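Local coordinates for thioesterase domain protein YiiD (Shewanella oneidensis, PDB 1T82), which is a putative hotdog-fold thioesterase that forms a two-chain assembly and probably acts on acyl groups, its substrate being unproven, at residues I90-H96 / F145-S151; P107-W113 / L131-F136; R17-W22 / W74-L79; F31-A35 / G63-I68. All coordinates share one frame. Residue numbers count along the deposited sequence, not the author numbering.

Contact 1: residues I90-H96 / F145-S151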
# COMPACT_ATOMS: atom_id res chain seq x y z
N ILE B 90 1.52 15.89 -6.90
CA ILE B 90 0.89 14.64 -7.31
C ILE B 90 0.31 13.87 -6.13
O ILE B 90 1.03 13.54 -5.19
CB ILE B 90 1.91 13.74 -8.04
CG1 ILE B 90 2.58 14.53 -9.16
CG2 ILE B 90 1.22 12.49 -8.59
CD1 ILE B 90 3.79 13.84 -9.77
N VAL B 91 -0.98 13.57 -6.18
CA VAL B 91 -1.62 12.84 -5.10
C VAL B 91 -2.48 11.70 -5.63
O VAL B 91 -3.26 11.88 -6.57
CB VAL B 91 -2.52 13.79 -4.26
CG1 VAL B 91 -3.09 13.06 -3.06
CG2 VAL B 91 -1.71 15.00 -3.81
N LEU B 92 -2.34 10.52 -5.04
CA LEU B 92 -3.14 9.38 -5.48
C LEU B 92 -4.54 9.55 -4.90
O LEU B 92 -4.71 9.69 -3.68
CB LEU B 92 -2.52 8.07 -4.99
CG LEU B 92 -3.27 6.77 -5.31
CD1 LEU B 92 -3.36 6.55 -6.82
CD2 LEU B 92 -2.53 5.61 -4.66
N ALA B 93 -5.55 9.54 -5.77
CA ALA B 93 -6.93 9.71 -5.33
C ALA B 93 -7.61 8.38 -5.04
O ALA B 93 -8.30 8.24 -4.03
CB ALA B 93 -7.71 10.47 -6.40
N ASP B 94 -7.44 7.42 -5.93
CA ASP B 94 -8.05 6.11 -5.72
C ASP B 94 -7.26 5.06 -6.47
O ASP B 94 -6.63 5.33 -7.49
CB ASP B 94 -9.50 6.11 -6.20
CG ASP B 94 -9.64 6.50 -7.65
OD1 ASP B 94 -9.39 7.68 -7.98
OD2 ASP B 94 -10.00 5.63 -8.47
N ALA B 95 -7.29 3.84 -5.95
CA ALA B 95 -6.55 2.77 -6.58
C ALA B 95 -7.19 1.43 -6.31
O ALA B 95 -7.88 1.23 -5.32
CB ALA B 95 -5.12 2.78 -6.08
N HIS B 96 -6.95 0.51 -7.24
CA HIS B 96 -7.45 -0.85 -7.14
C HIS B 96 -6.26 -1.76 -7.38
O HIS B 96 -5.48 -1.55 -8.31
CB HIS B 96 -8.52 -1.10 -8.20
CG HIS B 96 -9.02 -2.50 -8.23
ND1 HIS B 96 -9.45 -3.16 -7.10
CD2 HIS B 96 -9.15 -3.38 -9.25
CE1 HIS B 96 -9.83 -4.38 -7.42
NE2 HIS B 96 -9.66 -4.54 -8.72
N PHE B 145 -2.27 -3.21 -10.80
CA PHE B 145 -2.63 -1.97 -10.12
C PHE B 145 -3.20 -0.92 -11.07
O PHE B 145 -2.70 -0.72 -12.18
CB PHE B 145 -1.37 -1.44 -9.43
CG PHE B 145 -1.52 -0.09 -8.77
CD1 PHE B 145 -1.38 1.08 -9.52
CD2 PHE B 145 -1.70 0.01 -7.40
CE1 PHE B 145 -1.41 2.34 -8.90
CE2 PHE B 145 -1.74 1.25 -6.77
CZ PHE B 145 -1.59 2.42 -7.52
N ASP B 146 -4.26 -0.26 -10.63
CA ASP B 146 -4.89 0.79 -11.41
C ASP B 146 -5.03 1.97 -10.46
O ASP B 146 -5.67 1.86 -9.42
CB ASP B 146 -6.25 0.33 -11.93
CG ASP B 146 -6.12 -0.62 -13.11
OD1 ASP B 146 -5.65 -0.17 -14.17
OD2 ASP B 146 -6.47 -1.81 -12.97
N GLY B 147 -4.41 3.08 -10.82
CA GLY B 147 -4.49 4.24 -9.95
C GLY B 147 -4.84 5.53 -10.66
O GLY B 147 -4.43 5.76 -11.80
N LEU B 148 -5.61 6.36 -9.99
CA LEU B 148 -5.99 7.65 -10.54
C LEU B 148 -5.19 8.68 -9.76
O LEU B 148 -5.40 8.84 -8.56
CB LEU B 148 -7.49 7.90 -10.36
CG LEU B 148 -7.97 9.29 -10.79
CD1 LEU B 148 -7.68 9.50 -12.26
CD2 LEU B 148 -9.46 9.43 -10.51
N TYR B 149 -4.28 9.37 -10.44
CA TYR B 149 -3.47 10.38 -9.77
C TYR B 149 -3.98 11.76 -10.16
O TYR B 149 -4.43 11.98 -11.28
CB TYR B 149 -1.99 10.26 -10.16
CG TYR B 149 -1.33 8.98 -9.69
CD1 TYR B 149 -1.53 7.78 -10.37
CD2 TYR B 149 -0.54 8.97 -8.55
CE1 TYR B 149 -0.95 6.60 -9.93
CE2 TYR B 149 0.05 7.78 -8.09
CZ TYR B 149 -0.17 6.60 -8.78
OH TYR B 149 0.38 5.43 -8.33
N VAL B 150 -3.90 12.70 -9.22
CA VAL B 150 -4.34 14.06 -9.48
C VAL B 150 -3.18 14.99 -9.18
O VAL B 150 -2.61 14.95 -8.09
CB VAL B 150 -5.54 14.44 -8.59
CG1 VAL B 150 -5.94 15.89 -8.85
CG2 VAL B 150 -6.70 13.51 -8.87
N SER B 151 -2.81 15.82 -10.15
CA SER B 151 -1.71 16.76 -9.96
C SER B 151 -2.25 18.18 -9.90
O SER B 151 -2.98 18.61 -10.79
CB SER B 151 -0.70 16.64 -11.10
OG SER B 151 0.38 17.53 -10.89
O HOH W 1 -8.20 3.80 -9.99
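An antiparallel strand pair can absorb an extra residue and keep its ladder, as 145-151 against 90-96 illustrates. At the start of 145-151, Phe145 turns its ring to the helix-facing side of the sheet, where CE2 lies 3.8 Å from Ala95 CB. Asp146 then forms a hydrogen-bonded pair with His96, Asp146 N to His96 O and His96 N to Asp146 O both measuring 2.9 Å; a water held by Asp94 OD2 (3.0 Å) also reaches Asp146 O weakly (3.2 Å). Gly147 faces Ala95; a CB there would run into the Phe145 ring. At Leu148 the register slips by one: its O accepts from Ala93 N (2.9 Å) while its N donates to Asp94 O (2.9 Å), so Ala93 and Asp94 together face one residue, a beta bulge in strand 89-99. In this hotdog fold the sheet wraps round the long helix 62-84, and from the bulge onward Asp94, Ala95 and His96 pair with a strand of the second subunit, carrying the sheet across the dimer. Tyr149 pairs with Leu92 and presents a ring face to Leu92 CD1, 3.8 Å from the centroid, a CH-pi contact, while its hydroxyl is hydrogen-bonded to Thr70 O. Val150 and Val91 form the next, hydrogen-bonded pair, with Val150 N to Val91 O at 2.8 Å and Val91 N to Val150 O at 2.9 Å. Ser151 lies opposite Ile90, its OG hydrogen-bonded to Gln81 of the helix.

Contact 2: residues P107-W113 / L131-F136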
# COMPACT_ATOMS: atom_id res chain seq x y z
N PRO B 107 11.05 -8.01 -7.63
CA PRO B 107 10.20 -7.89 -8.81
C PRO B 107 10.50 -6.74 -9.76
O PRO B 107 11.30 -5.85 -9.46
CB PRO B 107 8.81 -7.74 -8.20
CG PRO B 107 9.10 -6.86 -7.02
CD PRO B 107 10.38 -7.46 -6.43
N GLU B 108 9.87 -6.79 -10.92
CA GLU B 108 10.00 -5.73 -11.91
C GLU B 108 8.63 -5.08 -11.96
O GLU B 108 7.65 -5.71 -12.34
CB GLU B 108 10.38 -6.29 -13.28
CG GLU B 108 11.83 -6.72 -13.37
CD GLU B 108 12.21 -7.18 -14.75
OE1 GLU B 108 11.70 -8.24 -15.19
OE2 GLU B 108 13.01 -6.48 -15.41
N VAL B 109 8.58 -3.83 -11.53
CA VAL B 109 7.33 -3.08 -11.51
C VAL B 109 7.40 -2.10 -12.66
O VAL B 109 8.28 -1.24 -12.72
CB VAL B 109 7.16 -2.31 -10.19
CG1 VAL B 109 5.77 -1.72 -10.11
CG2 VAL B 109 7.42 -3.24 -9.02
N LYS B 110 6.45 -2.25 -13.58
CA LYS B 110 6.43 -1.43 -14.78
C LYS B 110 5.17 -0.61 -15.02
O LYS B 110 4.06 -1.02 -14.68
CB LYS B 110 6.65 -2.33 -16.00
CG LYS B 110 7.87 -3.23 -15.89
CD LYS B 110 7.98 -4.16 -17.09
CE LYS B 110 9.19 -5.08 -16.99
NZ LYS B 110 9.31 -5.98 -18.18
N VAL B 111 5.36 0.57 -15.61
CA VAL B 111 4.26 1.45 -15.97
C VAL B 111 4.62 2.12 -17.30
O VAL B 111 5.77 2.54 -17.50
CB VAL B 111 3.98 2.53 -14.88
CG1 VAL B 111 5.19 3.43 -14.69
CG2 VAL B 111 2.75 3.34 -15.26
N ARG B 112 3.65 2.18 -18.20
CA ARG B 112 3.84 2.79 -19.51
C ARG B 112 2.98 4.05 -19.59
O ARG B 112 1.81 4.03 -19.25
CB ARG B 112 3.45 1.82 -20.63
CG ARG B 112 3.64 2.38 -22.04
CD ARG B 112 3.48 1.32 -23.12
NE ARG B 112 4.54 0.30 -23.07
CZ ARG B 112 5.81 0.53 -23.36
NH1 ARG B 112 6.22 1.73 -23.73
NH2 ARG B 112 6.69 -0.47 -23.28
N TRP B 113 3.58 5.14 -20.06
CA TRP B 113 2.88 6.40 -20.18
C TRP B 113 1.79 6.35 -21.26
O TRP B 113 2.07 5.99 -22.41
CB TRP B 113 3.88 7.51 -20.50
CG TRP B 113 3.30 8.89 -20.49
CD1 TRP B 113 3.26 9.77 -21.53
CD2 TRP B 113 2.70 9.55 -19.38
NE1 TRP B 113 2.67 10.94 -21.14
CE2 TRP B 113 2.31 10.84 -19.82
CE3 TRP B 113 2.44 9.19 -18.05
CZ2 TRP B 113 1.68 11.77 -18.98
CZ3 TRP B 113 1.81 10.12 -17.21
CH2 TRP B 113 1.44 11.39 -17.69
N LEU B 131 -3.19 5.69 -14.42
CA LEU B 131 -2.08 4.83 -14.78
C LEU B 131 -2.30 3.37 -14.39
O LEU B 131 -2.99 3.06 -13.42
CB LEU B 131 -0.79 5.31 -14.12
CG LEU B 131 -0.25 6.68 -14.51
CD1 LEU B 131 1.04 6.97 -13.74
CD2 LEU B 131 0.02 6.72 -16.00
N GLU B 132 -1.69 2.49 -15.16
CA GLU B 132 -1.77 1.06 -14.90
C GLU B 132 -0.36 0.60 -14.57
O GLU B 132 0.57 0.84 -15.35
CB GLU B 132 -2.27 0.33 -16.13
CG GLU B 132 -2.41 -1.16 -15.93
CD GLU B 132 -3.00 -1.84 -17.14
OE1 GLU B 132 -2.29 -1.94 -18.16
OE2 GLU B 132 -4.18 -2.24 -17.08
N VAL B 133 -0.19 -0.05 -13.43
CA VAL B 133 1.12 -0.55 -13.04
C VAL B 133 1.04 -2.06 -12.93
O VAL B 133 0.06 -2.59 -12.41
CB VAL B 133 1.56 0.03 -11.67
CG1 VAL B 133 2.95 -0.46 -11.32
CG2 VAL B 133 1.53 1.56 -11.71
N GLN B 134 2.06 -2.76 -13.43
CA GLN B 134 2.08 -4.22 -13.35
C GLN B 134 3.34 -4.68 -12.64
O GLN B 134 4.40 -4.09 -12.81
CB GLN B 134 2.03 -4.83 -14.75
CG GLN B 134 0.75 -4.56 -15.51
CD GLN B 134 0.66 -5.39 -16.77
OE1 GLN B 134 1.53 -5.33 -17.64
NE2 GLN B 134 -0.41 -6.16 -16.88
N LEU B 135 3.22 -5.74 -11.85
CA LEU B 135 4.37 -6.26 -11.13
C LEU B 135 4.66 -7.68 -11.60
O LEU B 135 3.78 -8.55 -11.58
CB LEU B 135 4.11 -6.23 -9.62
CG LEU B 135 5.25 -6.68 -8.70
CD1 LEU B 135 5.14 -5.94 -7.37
CD2 LEU B 135 5.20 -8.18 -8.49
N PHE B 136 5.89 -7.91 -12.03
CA PHE B 136 6.32 -9.21 -12.51
C PHE B 136 7.45 -9.78 -11.65
O PHE B 136 8.23 -9.03 -11.07
CB PHE B 136 6.84 -9.11 -13.95
CG PHE B 136 5.84 -8.55 -14.93
CD1 PHE B 136 5.69 -7.17 -15.07
CD2 PHE B 136 5.06 -9.40 -15.70
CE1 PHE B 136 4.76 -6.65 -15.96
CE2 PHE B 136 4.12 -8.88 -16.60
CZ PHE B 136 3.97 -7.51 -16.73
O HOH W 2 1.38 0.43 -17.80
O HOH W 3 -0.55 3.39 -17.68
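Four backbone hydrogen bonds hold 107-113 to 131-136, and they come as two reciprocal pairs. Glu108 N to Phe136 O and Phe136 N to Glu108 O are both 2.8 Å; two residues further on, Lys110 N to Gln134 O and Gln134 N to Lys110 O are both 2.9 Å. Past Val111 the strands separate, and water takes over the bridging: one molecule accepts from Arg112 N (2.9 Å) and donates to Glu132 O (2.6 Å), a second donates to Arg112 O (2.9 Å) and accepts from Glu132 N (2.9 Å).

Side chains alternate between the two faces. Val109, Val111, Val133 and Leu135 share the buried one, with Val109 CG1 only 3.3 Å from Val133 CG1 and Val109 CG2 3.9 Å from Leu135 CD1. Pro107 CB extends this layer to Leu135 CD2 (3.6 Å), and at the far end Trp113 CE3 meets Leu131 CD2 (4.0 Å). On the face of Glu108, Lys110, Gln134 and Phe136, the aliphatic part of Lys110 lies beside the phenyl ring, Lys110 CD being 4.2 Å from Phe136 CE1.

Strand 43-47 pairs with the other edge of 108-112, and Val109 and Val111 touch Thr72 of helix 62-84. One apolar face turned to a central helix, backed by a more polar, partly exposed face that here also carries Phe136, is the arrangement of the curved antiparallel sheet in a hotdog fold.

Contact 3: residues R17-W22 / W74-L79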
# COMPACT_ATOMS: atom_id res chain seq x y z
N ARG B 17 17.47 11.53 -9.44
CA ARG B 17 16.71 12.60 -8.79
C ARG B 17 15.44 12.01 -8.20
O ARG B 17 15.03 12.36 -7.09
CB ARG B 17 16.34 13.67 -9.82
CG ARG B 17 15.59 14.86 -9.23
CD ARG B 17 16.52 16.03 -8.98
NE ARG B 17 17.09 16.54 -10.22
CZ ARG B 17 16.38 17.10 -11.20
NH1 ARG B 17 16.99 17.54 -12.30
NH2 ARG B 17 15.06 17.21 -11.08
N LEU B 18 14.80 11.12 -8.95
CA LEU B 18 13.57 10.49 -8.50
C LEU B 18 13.84 9.65 -7.25
O LEU B 18 13.13 9.75 -6.25
CB LEU B 18 12.98 9.61 -9.61
CG LEU B 18 11.73 8.79 -9.26
CD1 LEU B 18 10.63 9.72 -8.78
CD2 LEU B 18 11.27 8.00 -10.48
N ARG B 19 14.89 8.84 -7.31
CA ARG B 19 15.27 7.97 -6.20
C ARG B 19 15.58 8.80 -4.94
O ARG B 19 15.13 8.48 -3.84
CB ARG B 19 16.49 7.13 -6.60
CG ARG B 19 16.77 5.92 -5.73
CD ARG B 19 17.64 6.26 -4.55
NE ARG B 19 18.82 7.04 -4.93
CZ ARG B 19 19.72 6.66 -5.84
NH1 ARG B 19 20.75 7.45 -6.11
NH2 ARG B 19 19.59 5.51 -6.48
N GLN B 20 16.33 9.88 -5.12
CA GLN B 20 16.70 10.77 -4.02
C GLN B 20 15.47 11.45 -3.43
O GLN B 20 15.38 11.65 -2.21
CB GLN B 20 17.69 11.82 -4.52
CG GLN B 20 18.13 12.83 -3.48
CD GLN B 20 18.64 12.17 -2.21
OE1 GLN B 20 19.51 11.30 -2.25
NE2 GLN B 20 18.11 12.60 -1.07
N THR B 21 14.53 11.81 -4.29
CA THR B 21 13.30 12.46 -3.85
C THR B 21 12.53 11.50 -2.95
O THR B 21 12.01 11.90 -1.91
CB THR B 21 12.42 12.85 -5.05
OG1 THR B 21 13.12 13.80 -5.87
CG2 THR B 21 11.11 13.47 -4.57
N TRP B 22 12.46 10.24 -3.36
CA TRP B 22 11.74 9.24 -2.57
C TRP B 22 12.36 9.03 -1.19
O TRP B 22 11.70 9.20 -0.17
CB TRP B 22 11.70 7.89 -3.28
CG TRP B 22 10.77 7.80 -4.44
CD1 TRP B 22 9.67 8.57 -4.68
CD2 TRP B 22 10.80 6.81 -5.48
NE1 TRP B 22 9.02 8.13 -5.81
CE2 TRP B 22 9.69 7.05 -6.32
CE3 TRP B 22 11.67 5.75 -5.78
CZ2 TRP B 22 9.42 6.26 -7.44
CZ3 TRP B 22 11.40 4.97 -6.89
CH2 TRP B 22 10.28 5.23 -7.71
N TRP B 74 3.34 7.11 -9.21
CA TRP B 74 3.64 8.47 -8.78
C TRP B 74 4.90 8.94 -9.50
O TRP B 74 4.96 10.05 -10.04
CB TRP B 74 3.86 8.50 -7.27
CG TRP B 74 4.03 9.88 -6.69
CD1 TRP B 74 3.05 10.67 -6.15
CD2 TRP B 74 5.24 10.63 -6.59
NE1 TRP B 74 3.59 11.87 -5.72
CE2 TRP B 74 4.94 11.87 -5.98
CE3 TRP B 74 6.57 10.37 -6.97
CZ2 TRP B 74 5.91 12.85 -5.74
CZ3 TRP B 74 7.53 11.35 -6.73
CH2 TRP B 74 7.19 12.57 -6.12
N GLY B 75 5.92 8.07 -9.52
CA GLY B 75 7.18 8.40 -10.16
C GLY B 75 7.04 8.70 -11.64
O GLY B 75 7.75 9.56 -12.17
N MSE B 76 6.14 8.00 -12.32
CA MSE B 76 5.95 8.24 -13.74
C MSE B 76 5.36 9.63 -13.95
O MSE B 76 5.79 10.35 -14.85
CB MSE B 76 5.03 7.18 -14.36
CG MSE B 76 4.74 7.43 -15.84
SE MSE B 76 6.34 7.57 -16.92
CE MSE B 76 6.36 5.77 -17.63
N VAL B 77 4.37 10.01 -13.15
CA VAL B 77 3.78 11.34 -13.31
C VAL B 77 4.85 12.39 -13.04
O VAL B 77 4.96 13.38 -13.77
CB VAL B 77 2.61 11.58 -12.33
CG1 VAL B 77 2.00 12.96 -12.61
CG2 VAL B 77 1.56 10.50 -12.49
N TRP B 78 5.63 12.16 -11.99
CA TRP B 78 6.71 13.08 -11.62
C TRP B 78 7.68 13.26 -12.79
O TRP B 78 8.04 14.38 -13.14
CB TRP B 78 7.45 12.53 -10.40
CG TRP B 78 8.51 13.42 -9.86
CD1 TRP B 78 8.36 14.43 -8.95
CD2 TRP B 78 9.91 13.38 -10.18
NE1 TRP B 78 9.58 15.01 -8.68
CE2 TRP B 78 10.54 14.39 -9.42
CE3 TRP B 78 10.69 12.59 -11.04
CZ2 TRP B 78 11.92 14.62 -9.48
CZ3 TRP B 78 12.05 12.82 -11.10
CH2 TRP B 78 12.66 13.83 -10.33
N LEU B 79 8.09 12.14 -13.39
CA LEU B 79 9.03 12.18 -14.52
C LEU B 79 8.48 12.97 -15.69
O LEU B 79 9.19 13.79 -16.27
CB LEU B 79 9.35 10.76 -14.98
CG LEU B 79 10.32 9.95 -14.11
CD1 LEU B 79 10.28 8.49 -14.51
CD2 LEU B 79 11.73 10.51 -14.27
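Trp78, Leu18 and Trp74 carry most of this helix-helix contact. Trp78 points toward helix 12-25: the CH2 corner of its ring edge meets Arg17 CG at 3.3 Å, CE3 approaches Leu18 CD1 at 3.7 Å, and Leu18 CA sits off-centre over the six-membered ring in a CH-pi contact of 4.2 Å. Leu18 acts as a knob in a hole formed by Trp74, Gly75, Trp78 and Leu79, its CD1 3.9 Å from Gly75 CA; a CB on Gly75 would crowd Leu18 and clash with Trp22. The short segments cross at 126° with their axes 11.1 Å apart, a wide separation bridged by bulky indoles. In the hotdog architecture 74-79 belongs to the long helix embraced by the sheet, and here the N-terminal helix 12-25 packs on it. Trp74 completes the interface at an oblique angle to Trp22, with Trp22 NE1 3.5 Å from Trp74 CE3, whereas its own NE1 donates to Ile90 O of strand 89-99, tying the long helix to the sheet.

Contact 4: residues F31-A35 / G63-I68; sequences FMQIA and GSIYTI
Segment 31-35 leaves helix 27-31 at Gln33, with phi/psi 56/40 and two bonds back into the last turn, a Schellman motif; Ile34 (phi/psi -77/133) and Ala35 (phi/psi -151/148) are extended as strand 35-40 begins. Segment 63-68 is regular helix, with hydrogen bonds Thr67 N to Gly63 O and Ile68 N to Ser64 O, both 2.9 Å. CA atoms are nearest for Met32 and Ser64 (7.5 Å) and for Ile34 and Ile68 (6.7 Å). Met32 and Ile34, on either side of Gln33 in sequence, both point toward the helix. This packs the turn against the first part of the long hotdog helix, at the dimer interface, where Val28 of the second subunit touches Met32 and Ser64. Selenomethionine Met32, chi angles m, t, t, reaches out straight: SE lies 3.6 Å from Thr67 CG2 and CE 3.6 Å from Ser64 OG, which is hydrogen-bonded to Asn53. Ile34 (m, t) places CD1 4.2 Å from Thr67 CG2 and CG2 4.0 Å from CG1 of Ile68 (t, t). Thr67 (m) hydrogen-bonds through OG1 to Gly63 O, 2.9 Å away.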
# COMPACT_ATOMS: atom_id res chain seq x y z
N PHE B 31 13.32 2.57 3.69
CA PHE B 31 13.37 1.32 4.44
C PHE B 31 13.11 0.16 3.48
O PHE B 31 13.76 -0.89 3.57
CB PHE B 31 12.33 1.31 5.57
CG PHE B 31 12.23 -0.01 6.27
CD1 PHE B 31 11.34 -0.98 5.83
CD2 PHE B 31 13.08 -0.31 7.34
CE1 PHE B 31 11.29 -2.23 6.43
CE2 PHE B 31 13.04 -1.56 7.95
CZ PHE B 31 12.14 -2.53 7.49
N MSE B 32 12.18 0.35 2.55
CA MSE B 32 11.84 -0.69 1.58
C MSE B 32 12.88 -0.83 0.47
O MSE B 32 12.81 -1.75 -0.34
CB MSE B 32 10.47 -0.40 0.96
CG MSE B 32 9.29 -0.55 1.90
SE MSE B 32 7.62 -0.31 0.98
CE MSE B 32 6.40 -0.72 2.41
N GLN B 33 13.83 0.10 0.44
CA GLN B 33 14.90 0.11 -0.56
C GLN B 33 14.37 0.12 -1.99
O GLN B 33 14.92 -0.54 -2.88
CB GLN B 33 15.83 -1.09 -0.34
CG GLN B 33 16.57 -1.05 0.99
CD GLN B 33 17.66 0.01 1.03
OE1 GLN B 33 17.73 0.90 0.18
NE2 GLN B 33 18.53 -0.08 2.05
N ILE B 34 13.31 0.89 -2.21
CA ILE B 34 12.71 1.00 -3.54
C ILE B 34 13.58 1.91 -4.40
O ILE B 34 13.99 2.99 -3.96
CB ILE B 34 11.29 1.58 -3.45
CG1 ILE B 34 10.43 0.67 -2.56
CG2 ILE B 34 10.68 1.71 -4.84
CD1 ILE B 34 9.05 1.20 -2.27
N ALA B 35 13.86 1.48 -5.62
CA ALA B 35 14.68 2.28 -6.51
C ALA B 35 14.34 2.04 -7.97
O ALA B 35 13.96 0.94 -8.36
CB ALA B 35 16.16 1.99 -6.27
N GLY B 63 1.47 -5.13 1.57
CA GLY B 63 1.62 -3.70 1.72
C GLY B 63 2.80 -3.17 0.94
O GLY B 63 2.76 -2.07 0.40
N SER B 64 3.88 -3.94 0.90
CA SER B 64 5.06 -3.51 0.16
C SER B 64 4.77 -3.57 -1.33
O SER B 64 5.17 -2.67 -2.07
CB SER B 64 6.26 -4.41 0.50
OG SER B 64 6.65 -4.24 1.85
N ILE B 65 4.07 -4.61 -1.76
CA ILE B 65 3.71 -4.75 -3.17
C ILE B 65 2.94 -3.49 -3.59
O ILE B 65 3.27 -2.85 -4.57
CB ILE B 65 2.83 -6.01 -3.39
CG1 ILE B 65 3.67 -7.27 -3.17
CG2 ILE B 65 2.24 -6.00 -4.80
CD1 ILE B 65 2.89 -8.56 -3.31
N TYR B 66 1.91 -3.14 -2.82
CA TYR B 66 1.11 -1.96 -3.12
C TYR B 66 1.95 -0.69 -3.12
O TYR B 66 1.86 0.14 -4.03
CB TYR B 66 -0.02 -1.79 -2.10
CG TYR B 66 -0.82 -0.52 -2.30
CD1 TYR B 66 -1.95 -0.51 -3.13
CD2 TYR B 66 -0.45 0.67 -1.68
CE1 TYR B 66 -2.69 0.66 -3.32
CE2 TYR B 66 -1.19 1.84 -1.87
CZ TYR B 66 -2.30 1.82 -2.69
OH TYR B 66 -3.04 2.97 -2.86
N THR B 67 2.76 -0.53 -2.08
CA THR B 67 3.57 0.67 -1.97
C THR B 67 4.53 0.86 -3.14
O THR B 67 4.63 1.96 -3.67
CB THR B 67 4.37 0.69 -0.66
OG1 THR B 67 3.45 0.71 0.44
CG2 THR B 67 5.26 1.92 -0.60
N ILE B 68 5.22 -0.20 -3.55
CA ILE B 68 6.14 -0.03 -4.67
C ILE B 68 5.37 0.31 -5.95
O ILE B 68 5.84 1.10 -6.76
CB ILE B 68 7.04 -1.30 -4.89
CG1 ILE B 68 8.00 -1.07 -6.05
CG2 ILE B 68 6.19 -2.52 -5.14
CD1 ILE B 68 9.10 -2.11 -6.14

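Helix 62-84 is the shared element: contacts 3 and 4 use separate parts of it, 74-79 and 63-68, their centres about 14 Å apart, and contacts 1 and 2 lie within the sheet that curves round it. These two sheet contacts, centres about 14 Å apart, join where 140-152 neighbours 127-137, with Phe145 O 2.9 Å from Val133 N. Ile90 O to Trp74 NE1 (3.1 Å) links contact 1 to contact 3, and Val109 CG2 to Ile68 CD1 (3.5 Å) links contact 2 to contact 4. Tyr66 brings contacts 1 and 4 together, its OH 3.2 Å from Leu92 CD2; both contacts border the second subunit, whereas contacts 2 and 3 are untouched by it.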